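Local coordinates for cupin type-2 domain-containing protein (Streptococcus pyogenes, PDB 1YHF), which is of unknown function but has the small beta-barrel fold of the cupin superfamily, whose members often bind metals or ligands inside the barrel, at residues 70-75 and 79-84; 17-22 and 103-108; 88-91 and 95-98; 31-36 and 41-46. One frame throughout, in Å; residues are numbered along the deposited sequence.

In the fold
From the N terminus, the short helix 18-21 comes first and opens the loop that contact 2 closes 81 residues later on strand 104-111. The other three contacts fall within that loop, one after another. Contact 4 pairs strands 29-37 and 40-47 as a hairpin at the margin of the five-stranded sheet. Contact 1 pairs strands 70-75 and 78-83 at the margin of the four-stranded sheet. Contact 3 then joins strand 87-90 of the first sheet to strand 96-100 of the second, across the barrel that the two facing sheets form. Contact 2 touches each of the others, and contacts 1 and 3 also touch; contacts 1 and 4 do not, with centres about 19 Å apart.

Contact 1: 70-75 and 79-84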
# COMPACT_ATOMS: atom_id res chain seq x y z
N LEU A 70 -3.81 -12.14 -0.00
CA LEU A 70 -5.04 -11.78 0.70
C LEU A 70 -4.72 -10.95 1.93
O LEU A 70 -3.83 -11.29 2.70
CB LEU A 70 -5.83 -13.04 1.11
CG LEU A 70 -7.18 -12.84 1.83
CD1 LEU A 70 -8.21 -12.24 0.88
CD2 LEU A 70 -7.72 -14.14 2.41
N ALA A 71 -5.47 -9.88 2.12
CA ALA A 71 -5.18 -8.97 3.21
C ALA A 71 -6.45 -8.77 3.99
O ALA A 71 -7.52 -8.68 3.41
CB ALA A 71 -4.67 -7.61 2.68
N GLU A 72 -6.33 -8.69 5.31
CA GLU A 72 -7.43 -8.33 6.17
C GLU A 72 -7.30 -6.89 6.59
O GLU A 72 -6.33 -6.49 7.25
CB GLU A 72 -7.49 -9.22 7.39
CG GLU A 72 -8.76 -9.06 8.20
CD GLU A 72 -8.85 -10.13 9.27
OE1 GLU A 72 -7.98 -10.15 10.16
OE2 GLU A 72 -9.77 -10.97 9.19
N ILE A 73 -8.29 -6.11 6.17
CA ILE A 73 -8.30 -4.70 6.40
C ILE A 73 -9.36 -4.37 7.43
O ILE A 73 -10.49 -4.82 7.34
CB ILE A 73 -8.44 -3.93 5.05
CG1 ILE A 73 -7.24 -4.33 4.15
CG2 ILE A 73 -8.61 -2.42 5.28
CD1 ILE A 73 -7.02 -3.50 2.96
N THR A 74 -8.96 -3.61 8.43
CA THR A 74 -9.87 -3.11 9.45
C THR A 74 -10.03 -1.63 9.23
O THR A 74 -9.04 -0.92 9.06
CB THR A 74 -9.29 -3.33 10.87
OG1 THR A 74 -8.95 -4.71 11.01
CG2 THR A 74 -10.29 -2.93 11.93
N ILE A 75 -11.28 -1.18 9.22
CA ILE A 75 -11.58 0.23 9.12
C ILE A 75 -12.54 0.52 10.27
O ILE A 75 -13.66 0.01 10.28
CB ILE A 75 -12.21 0.63 7.76
CG1 ILE A 75 -11.27 0.29 6.60
CG2 ILE A 75 -12.60 2.11 7.75
CD1 ILE A 75 -11.85 0.62 5.21
N THR A 79 -14.01 -5.45 9.59
CA THR A 79 -12.96 -6.10 8.79
C THR A 79 -13.42 -6.45 7.37
O THR A 79 -14.54 -6.88 7.14
CB THR A 79 -12.34 -7.36 9.46
OG1 THR A 79 -13.25 -8.46 9.37
CG2 THR A 79 -12.00 -7.09 10.90
N TYR A 80 -12.50 -6.29 6.44
CA TYR A 80 -12.72 -6.52 5.03
C TYR A 80 -11.59 -7.43 4.58
O TYR A 80 -10.43 -7.17 4.91
CB TYR A 80 -12.64 -5.18 4.27
CG TYR A 80 -13.59 -4.11 4.78
CD1 TYR A 80 -14.80 -3.86 4.14
CD2 TYR A 80 -13.28 -3.36 5.92
CE1 TYR A 80 -15.67 -2.88 4.61
CE2 TYR A 80 -14.15 -2.41 6.40
CZ TYR A 80 -15.33 -2.17 5.74
OH TYR A 80 -16.17 -1.19 6.22
N ARG A 81 -11.90 -8.49 3.86
CA ARG A 81 -10.85 -9.34 3.34
C ARG A 81 -10.67 -9.03 1.87
O ARG A 81 -11.54 -9.27 1.07
CB ARG A 81 -11.13 -10.83 3.58
CG ARG A 81 -10.84 -11.29 5.01
CD ARG A 81 -12.11 -11.44 5.78
NE ARG A 81 -11.90 -11.51 7.23
CZ ARG A 81 -12.76 -12.08 8.08
NH1 ARG A 81 -13.88 -12.64 7.62
NH2 ARG A 81 -12.51 -12.09 9.38
N VAL A 82 -9.53 -8.43 1.54
CA VAL A 82 -9.30 -7.89 0.22
C VAL A 82 -8.35 -8.81 -0.54
O VAL A 82 -7.19 -8.96 -0.15
CB VAL A 82 -8.80 -6.43 0.30
CG1 VAL A 82 -8.68 -5.80 -1.11
CG2 VAL A 82 -9.75 -5.60 1.17
N ALA A 83 -8.86 -9.42 -1.61
CA ALA A 83 -8.12 -10.45 -2.36
C ALA A 83 -7.41 -9.85 -3.57
O ALA A 83 -7.57 -8.67 -3.84
CB ALA A 83 -9.09 -11.57 -2.79
N GLU A 84 -6.63 -10.66 -4.29
CA GLU A 84 -5.93 -10.18 -5.49
C GLU A 84 -6.92 -9.55 -6.48
O GLU A 84 -7.97 -10.13 -6.77
CB GLU A 84 -5.16 -11.32 -6.15
CG GLU A 84 -4.56 -10.98 -7.51
CD GLU A 84 -3.80 -12.15 -8.11
OE1 GLU A 84 -3.70 -13.21 -7.46
OE2 GLU A 84 -3.32 -12.01 -9.25
O HOH W 1 -15.73 0.70 8.48
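Leu70 reaches across to Ala83 on the partner strand: Leu70 CD1 lies 3.8 Å from Ala83 CB. With CG swung opposite the backbone N (chi1 -179°), CD1 comes over Val82 O and Ala83. Ala71 and Val82 follow as a hydrogen-bonded antiparallel pair. Ala71 N donates to Val82 O, and Val82 N returns a bond to Ala71 O at 2.8 Å. Glu72 faces Arg81 in a non-hydrogen-bonded pair, and here the side chains carry the link. They run side by side and form a salt bridge. One oxygen, Glu72 OE2, takes both bonds, from Arg81 NE at 2.9 Å and from Arg81 NH2 at 3.0 Å. NE comes in on the anti lone pair. The oxygen lies close to the guanidinium plane, yet the carboxylate is turned 32° from that plane. Ile73 and Tyr80 form the next hydrogen-bonded pair. On the other face of the sheet from the salt bridge, Ile73 CD1 packs on Val82 CG2 at 3.9 Å. Thr74 OG1 lies against the methyl Thr79 CG2. Ile75 crosses Tyr80 at about a right angle, and Ile75 CB is 3.9 Å from Tyr80 CE2. A water bridges Ile75 O and Tyr80 OH. This hairpin borders the four-stranded sheet: strand 70-75 bonds to strand 96-100 through Glu72 and Thr74, while Ile73 and Val82 pack inward against strands 61-68 and 87-90.

Contact 2: 17-22 and 103-108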
# COMPACT_ATOMS: atom_id res chain seq x y z
N ASP A 17 6.41 -5.25 -13.87
CA ASP A 17 5.41 -5.95 -13.09
C ASP A 17 5.64 -5.53 -11.65
O ASP A 17 6.68 -5.88 -11.06
CB ASP A 17 5.60 -7.45 -13.28
CG ASP A 17 4.67 -8.28 -12.43
OD1 ASP A 17 3.94 -7.75 -11.55
OD2 ASP A 17 4.68 -9.50 -12.64
N LEU A 18 4.71 -4.77 -11.08
CA LEU A 18 4.87 -4.27 -9.70
C LEU A 18 5.10 -5.37 -8.65
O LEU A 18 5.78 -5.13 -7.67
CB LEU A 18 3.72 -3.34 -9.28
CG LEU A 18 3.53 -1.99 -10.00
CD1 LEU A 18 2.26 -1.31 -9.49
CD2 LEU A 18 4.74 -1.03 -9.83
N THR A 19 4.52 -6.55 -8.86
CA THR A 19 4.74 -7.69 -7.95
C THR A 19 6.17 -8.23 -8.04
O THR A 19 6.59 -9.03 -7.19
CB THR A 19 3.73 -8.87 -8.16
OG1 THR A 19 3.94 -9.49 -9.44
CG2 THR A 19 2.31 -8.39 -8.04
N GLN A 20 6.91 -7.82 -9.07
CA GLN A 20 8.33 -8.15 -9.15
C GLN A 20 9.20 -7.03 -8.59
O GLN A 20 10.37 -7.26 -8.30
CB GLN A 20 8.79 -8.48 -10.58
CG GLN A 20 8.01 -9.59 -11.28
CD GLN A 20 7.90 -10.88 -10.48
OE1 GLN A 20 8.90 -11.58 -10.25
NE2 GLN A 20 6.66 -11.22 -10.06
N GLU A 21 8.64 -5.84 -8.44
CA GLU A 21 9.38 -4.68 -7.94
C GLU A 21 9.53 -4.73 -6.43
O GLU A 21 10.44 -4.12 -5.88
CB GLU A 21 8.72 -3.36 -8.35
CG GLU A 21 8.71 -3.07 -9.86
CD GLU A 21 10.09 -2.81 -10.44
OE1 GLU A 21 10.80 -1.89 -9.96
OE2 GLU A 21 10.46 -3.53 -11.39
N VAL A 22 8.61 -5.43 -5.75
CA VAL A 22 8.65 -5.59 -4.30
C VAL A 22 8.35 -7.06 -3.95
O VAL A 22 7.19 -7.47 -3.83
CB VAL A 22 7.69 -4.61 -3.55
CG1 VAL A 22 7.97 -4.64 -2.07
CG2 VAL A 22 7.92 -3.18 -4.00
N ALA A 103 0.73 -13.98 2.60
CA ALA A 103 1.67 -13.00 2.05
C ALA A 103 0.89 -12.20 0.99
O ALA A 103 0.11 -12.77 0.22
CB ALA A 103 2.88 -13.69 1.43
N PHE A 104 1.04 -10.89 1.00
CA PHE A 104 0.39 -10.09 -0.01
C PHE A 104 1.27 -8.93 -0.46
O PHE A 104 2.24 -8.57 0.23
CB PHE A 104 -1.02 -9.65 0.46
CG PHE A 104 -1.03 -8.49 1.44
CD1 PHE A 104 -1.04 -7.17 0.98
CD2 PHE A 104 -1.10 -8.72 2.82
CE1 PHE A 104 -1.09 -6.09 1.87
CE2 PHE A 104 -1.15 -7.64 3.72
CZ PHE A 104 -1.13 -6.32 3.24
N GLN A 105 0.94 -8.39 -1.64
CA GLN A 105 1.58 -7.20 -2.20
C GLN A 105 0.46 -6.23 -2.53
O GLN A 105 -0.64 -6.68 -2.95
CB GLN A 105 2.35 -7.54 -3.48
CG GLN A 105 3.60 -8.39 -3.21
CD GLN A 105 3.97 -9.22 -4.39
OE1 GLN A 105 3.13 -9.91 -4.96
NE2 GLN A 105 5.22 -9.16 -4.78
N MSE A 106 0.71 -4.94 -2.32
CA MSE A 106 -0.28 -3.89 -2.56
C MSE A 106 0.29 -2.60 -3.10
O MSE A 106 1.47 -2.27 -2.87
CB MSE A 106 -1.04 -3.56 -1.27
CG MSE A 106 -0.18 -3.05 -0.14
SE MSE A 106 -1.33 -2.17 1.21
CE MSE A 106 -0.06 -2.08 2.60
N LEU A 107 -0.54 -1.87 -3.84
CA LEU A 107 -0.23 -0.50 -4.17
C LEU A 107 -1.07 0.34 -3.21
O LEU A 107 -2.27 0.13 -3.08
CB LEU A 107 -0.59 -0.19 -5.64
CG LEU A 107 -0.45 1.29 -6.03
CD1 LEU A 107 1.01 1.81 -5.99
CD2 LEU A 107 -1.06 1.49 -7.41
N LEU A 108 -0.42 1.28 -2.54
CA LEU A 108 -1.05 2.16 -1.58
C LEU A 108 -0.91 3.61 -2.05
O LEU A 108 0.19 4.12 -2.20
CB LEU A 108 -0.43 1.95 -0.19
CG LEU A 108 -0.91 2.92 0.90
CD1 LEU A 108 -2.37 2.63 1.26
CD2 LEU A 108 -0.00 2.88 2.15
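The backbones stay apart, nearest at Thr19 and Gln105 with CA atoms 6.6 Å apart, and no backbone hydrogen bond links the two segments. The amide of Gln105 spans the gap. Gln105 NE2 donates to Val22 O at 2.8 Å, nearly straight at 165° and with the acceptor close to the amide plane. Gln105 NE2 also makes a weak, bent bond of 2.8 Å to Thr19 O. At the other end of the amide, Gln105 OE1 lies 3.4 Å from Thr19 CB and is hydrogen-bonded to Ser68 OG. Both ends of this buried amide are therefore engaged, which should fix its rotation. The Thr19 and Gln105 side chains cross at about a right angle. Thr19 is itself held by Asp17, the N-cap of the turn. Asp17 OD1 accepts from Thr19 N at 3.0 Å and from Thr19 OG1 at 2.7 Å, both from one face of the carboxylate. With chi1 at 67°, Thr19 OG1 sits between its backbone N and carbonyl carbon, which puts it within reach of Asp17. Val22 also packs on Val44 and Arg32. This is a short, weakly bonded helical turn with an N-cap, laid on the five-stranded sheet of a cupin barrel and tied to it through Gln105, with Glu21 O and Arg32 NH2 adding a second link.

Contact 3: 88-91 and 95-98; sequences IVMP and PHAL
Met90, a selenomethionine, lays its terminal methyl over the His96 ring, and this CH-pi contact dominates the pairing. Met90 CE sits 3.8 Å from the ring centroid and only 12° off the ring normal. The chain bends at its last torsion (chi3 -67°), which turns the methyl over the ring. The selenium takes part as well, in a contact of the sulfur-aromatic kind. Met90 SE is 4.1 Å from the same His96 centroid, over the face but further from the normal. The two side chains cross at about a right angle. Nearer the backbone, Met90 CB lies 3.8 Å from His96 CD2. Apolar packing extends the contact to Leu98, where Leu98 CD1 lies 4.4 Å from Met90 SE. Met90 also packs on Ile73 and Ile75 of strand 70-75 and on Val64.

The two strands belong to different sheets, and Met90 and His96 meet between them, in the interior of the cupin barrel. Cupins often bind a metal through histidines there. The His96 ring also meets His56 edge to face; whether the two histidines serve a site in this protein is not known.

Polar links are indirect. A water lies 2.8 Å from Met90 O, to which it probably donates, and accepts a weak bond from His96 NE2 at 3.1 Å. The other ring nitrogen, His96 ND1, is buried with no polar partner in the model.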
# COMPACT_ATOMS: atom_id res chain seq x y z
N ILE A 88 -9.84 -1.18 -2.00
CA ILE A 88 -10.65 -0.51 -0.97
C ILE A 88 -10.07 0.85 -0.66
O ILE A 88 -8.87 1.00 -0.61
CB ILE A 88 -10.78 -1.39 0.32
CG1 ILE A 88 -11.81 -0.80 1.30
CG2 ILE A 88 -9.41 -1.68 0.99
CD1 ILE A 88 -12.34 -1.84 2.27
N VAL A 89 -10.94 1.85 -0.44
CA VAL A 89 -10.51 3.16 -0.02
C VAL A 89 -10.81 3.29 1.46
O VAL A 89 -11.98 3.23 1.87
CB VAL A 89 -11.23 4.30 -0.81
CG1 VAL A 89 -10.73 5.66 -0.36
CG2 VAL A 89 -11.02 4.11 -2.33
N MSE A 90 -9.75 3.44 2.24
CA MSE A 90 -9.87 3.60 3.69
C MSE A 90 -9.96 5.10 3.95
O MSE A 90 -9.00 5.83 3.68
CB MSE A 90 -8.67 2.97 4.40
CG MSE A 90 -8.29 1.60 3.86
SE MSE A 90 -6.78 0.78 4.79
CE MSE A 90 -5.33 2.02 4.22
N PRO A 91 -11.11 5.56 4.46
CA PRO A 91 -11.40 7.00 4.59
C PRO A 91 -10.49 7.78 5.56
O PRO A 91 -10.08 7.25 6.61
CB PRO A 91 -12.86 7.04 5.06
CG PRO A 91 -13.07 5.70 5.74
CD PRO A 91 -12.25 4.73 4.92
N PRO A 95 -9.49 5.29 11.94
CA PRO A 95 -8.45 4.29 12.15
C PRO A 95 -8.60 3.06 11.25
O PRO A 95 -9.71 2.58 11.01
CB PRO A 95 -8.62 3.92 13.64
CG PRO A 95 -9.21 5.14 14.25
CD PRO A 95 -10.18 5.63 13.20
N HIS A 96 -7.46 2.59 10.75
CA HIS A 96 -7.38 1.38 9.94
C HIS A 96 -6.13 0.59 10.29
O HIS A 96 -5.17 1.12 10.85
CB HIS A 96 -7.44 1.68 8.43
CG HIS A 96 -6.53 2.79 7.98
ND1 HIS A 96 -5.16 2.66 7.91
CD2 HIS A 96 -6.81 4.04 7.56
CE1 HIS A 96 -4.63 3.79 7.48
NE2 HIS A 96 -5.61 4.65 7.26
N ALA A 97 -6.18 -0.69 9.96
CA ALA A 97 -5.07 -1.61 10.17
C ALA A 97 -5.09 -2.62 9.06
O ALA A 97 -6.13 -2.80 8.40
CB ALA A 97 -5.19 -2.28 11.55
N LEU A 98 -3.96 -3.28 8.83
CA LEU A 98 -3.85 -4.30 7.79
C LEU A 98 -3.11 -5.53 8.34
O LEU A 98 -2.06 -5.38 8.97
CB LEU A 98 -3.12 -3.75 6.54
CG LEU A 98 -3.68 -2.48 5.82
CD1 LEU A 98 -3.19 -1.16 6.45
CD2 LEU A 98 -3.36 -2.48 4.33
O HOH W 2 -7.11 6.80 5.54

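Contact 4: 31-36 and 41-46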
# COMPACT_ATOMS: atom_id res chain seq x y z
N SER A 31 9.07 -2.21 1.16
CA SER A 31 8.41 -1.13 0.50
C SER A 31 9.29 -0.45 -0.50
O SER A 31 10.52 -0.37 -0.34
CB SER A 31 7.78 -0.14 1.52
OG SER A 31 8.75 0.62 2.22
N ARG A 32 8.64 0.00 -1.56
CA ARG A 32 9.24 0.83 -2.56
C ARG A 32 8.40 2.08 -2.60
O ARG A 32 7.23 2.03 -3.02
CB ARG A 32 9.22 0.11 -3.90
CG ARG A 32 10.08 0.76 -4.94
CD ARG A 32 10.02 -0.04 -6.22
NE ARG A 32 10.78 -1.30 -6.16
CZ ARG A 32 12.01 -1.49 -6.64
NH1 ARG A 32 12.70 -0.48 -7.18
NH2 ARG A 32 12.55 -2.70 -6.55
N THR A 33 8.98 3.18 -2.12
CA THR A 33 8.25 4.43 -1.99
C THR A 33 8.40 5.32 -3.23
O THR A 33 9.46 5.93 -3.45
CB THR A 33 8.63 5.20 -0.71
OG1 THR A 33 8.48 4.35 0.42
CG2 THR A 33 7.76 6.44 -0.53
N LEU A 34 7.34 5.37 -4.02
CA LEU A 34 7.26 6.13 -5.27
C LEU A 34 7.16 7.64 -5.10
O LEU A 34 7.79 8.40 -5.84
CB LEU A 34 6.06 5.63 -6.08
CG LEU A 34 6.35 4.39 -6.96
CD1 LEU A 34 7.39 3.42 -6.39
CD2 LEU A 34 5.10 3.70 -7.32
N VAL A 35 6.38 8.06 -4.11
CA VAL A 35 6.15 9.48 -3.83
C VAL A 35 6.03 9.64 -2.34
O VAL A 35 5.34 8.86 -1.67
CB VAL A 35 4.85 10.04 -4.47
CG1 VAL A 35 4.72 11.53 -4.18
CG2 VAL A 35 4.82 9.82 -5.96
N GLN A 36 6.72 10.64 -1.80
CA GLN A 36 6.60 10.95 -0.38
C GLN A 36 6.62 12.46 -0.23
O GLN A 36 7.69 13.05 -0.04
CB GLN A 36 7.72 10.27 0.42
CG GLN A 36 7.71 10.52 1.96
CD GLN A 36 8.51 9.45 2.74
OE1 GLN A 36 9.39 8.77 2.19
NE2 GLN A 36 8.20 9.31 4.03
N GLY A 41 1.23 10.30 -0.69
CA GLY A 41 2.12 9.13 -0.57
C GLY A 41 1.76 8.07 -1.60
O GLY A 41 0.58 7.73 -1.76
N ILE A 42 2.75 7.54 -2.32
CA ILE A 42 2.52 6.36 -3.14
C ILE A 42 3.61 5.33 -2.83
O ILE A 42 4.80 5.63 -2.95
CB ILE A 42 2.49 6.65 -4.67
CG1 ILE A 42 1.37 7.66 -5.02
CG2 ILE A 42 2.30 5.35 -5.44
CD1 ILE A 42 1.31 8.06 -6.50
N THR A 43 3.19 4.13 -2.46
CA THR A 43 4.11 3.11 -1.99
C THR A 43 3.67 1.74 -2.49
O THR A 43 2.48 1.42 -2.45
CB THR A 43 4.21 3.08 -0.44
OG1 THR A 43 4.36 4.40 0.09
CG2 THR A 43 5.42 2.25 -0.03
N VAL A 44 4.62 0.94 -2.97
CA VAL A 44 4.35 -0.49 -3.21
C VAL A 44 4.89 -1.27 -2.00
O VAL A 44 6.00 -1.03 -1.56
CB VAL A 44 5.03 -0.98 -4.49
CG1 VAL A 44 4.53 -2.43 -4.83
CG2 VAL A 44 4.68 -0.04 -5.64
N PHE A 45 4.08 -2.17 -1.46
CA PHE A 45 4.43 -2.93 -0.26
C PHE A 45 4.42 -4.42 -0.56
O PHE A 45 3.68 -4.88 -1.42
CB PHE A 45 3.38 -2.72 0.83
CG PHE A 45 3.55 -1.47 1.63
CD1 PHE A 45 4.44 -1.43 2.70
CD2 PHE A 45 2.77 -0.35 1.36
CE1 PHE A 45 4.58 -0.28 3.49
CE2 PHE A 45 2.91 0.82 2.12
CZ PHE A 45 3.81 0.85 3.20
N SER A 46 5.20 -5.19 0.19
CA SER A 46 4.93 -6.61 0.34
C SER A 46 4.97 -6.93 1.83
O SER A 46 5.83 -6.44 2.53
CB SER A 46 5.98 -7.44 -0.41
OG SER A 46 7.20 -7.46 0.29
O HOH W 3 6.46 4.51 2.39
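Leu34 meets Ile42 where the chain turns a corner between strand 31-33 and strand 35-36. Leu34 CB lies 3.4 Å from Ile42 O and also rests on the methyl Ile42 CG2. Further out, Leu34 CD2 touches Ile42 CG2 at 3.8 Å and Val44 CG2 at 4.1 Å. Leu34 and Val35 both face Ile42, which makes this a classic beta bulge. Val35 N donates to Ile42 O at 3.1 Å, while Ile42 N donates to Val35 O. Val35 CG2 packs on Ile42 CD1. Before the bulge, Arg32 and Val44 form an antiparallel hydrogen-bonded pair with two backbone bonds of 2.8 Å, Arg32 N to Val44 O and Val44 N to Arg32 O. Arg32 lies on the same face as Val44, its guanidinium bonded to Glu21 O. On the other face, the methyl Thr43 CG2 packs on Ser31 CB at 3.7 Å and lies over one face of the Phe45 ring, toward its rim. Thr43 has chi1 -47°, which turns CG2 toward Ser31 and Phe45 and OG1 toward the water shared with Thr33. The bulge thus lets two successive residues pack on Ile42, and Ile42 O accepts from both their N-H groups, weakly from Leu34, while the threonine hydroxyls are linked only through water.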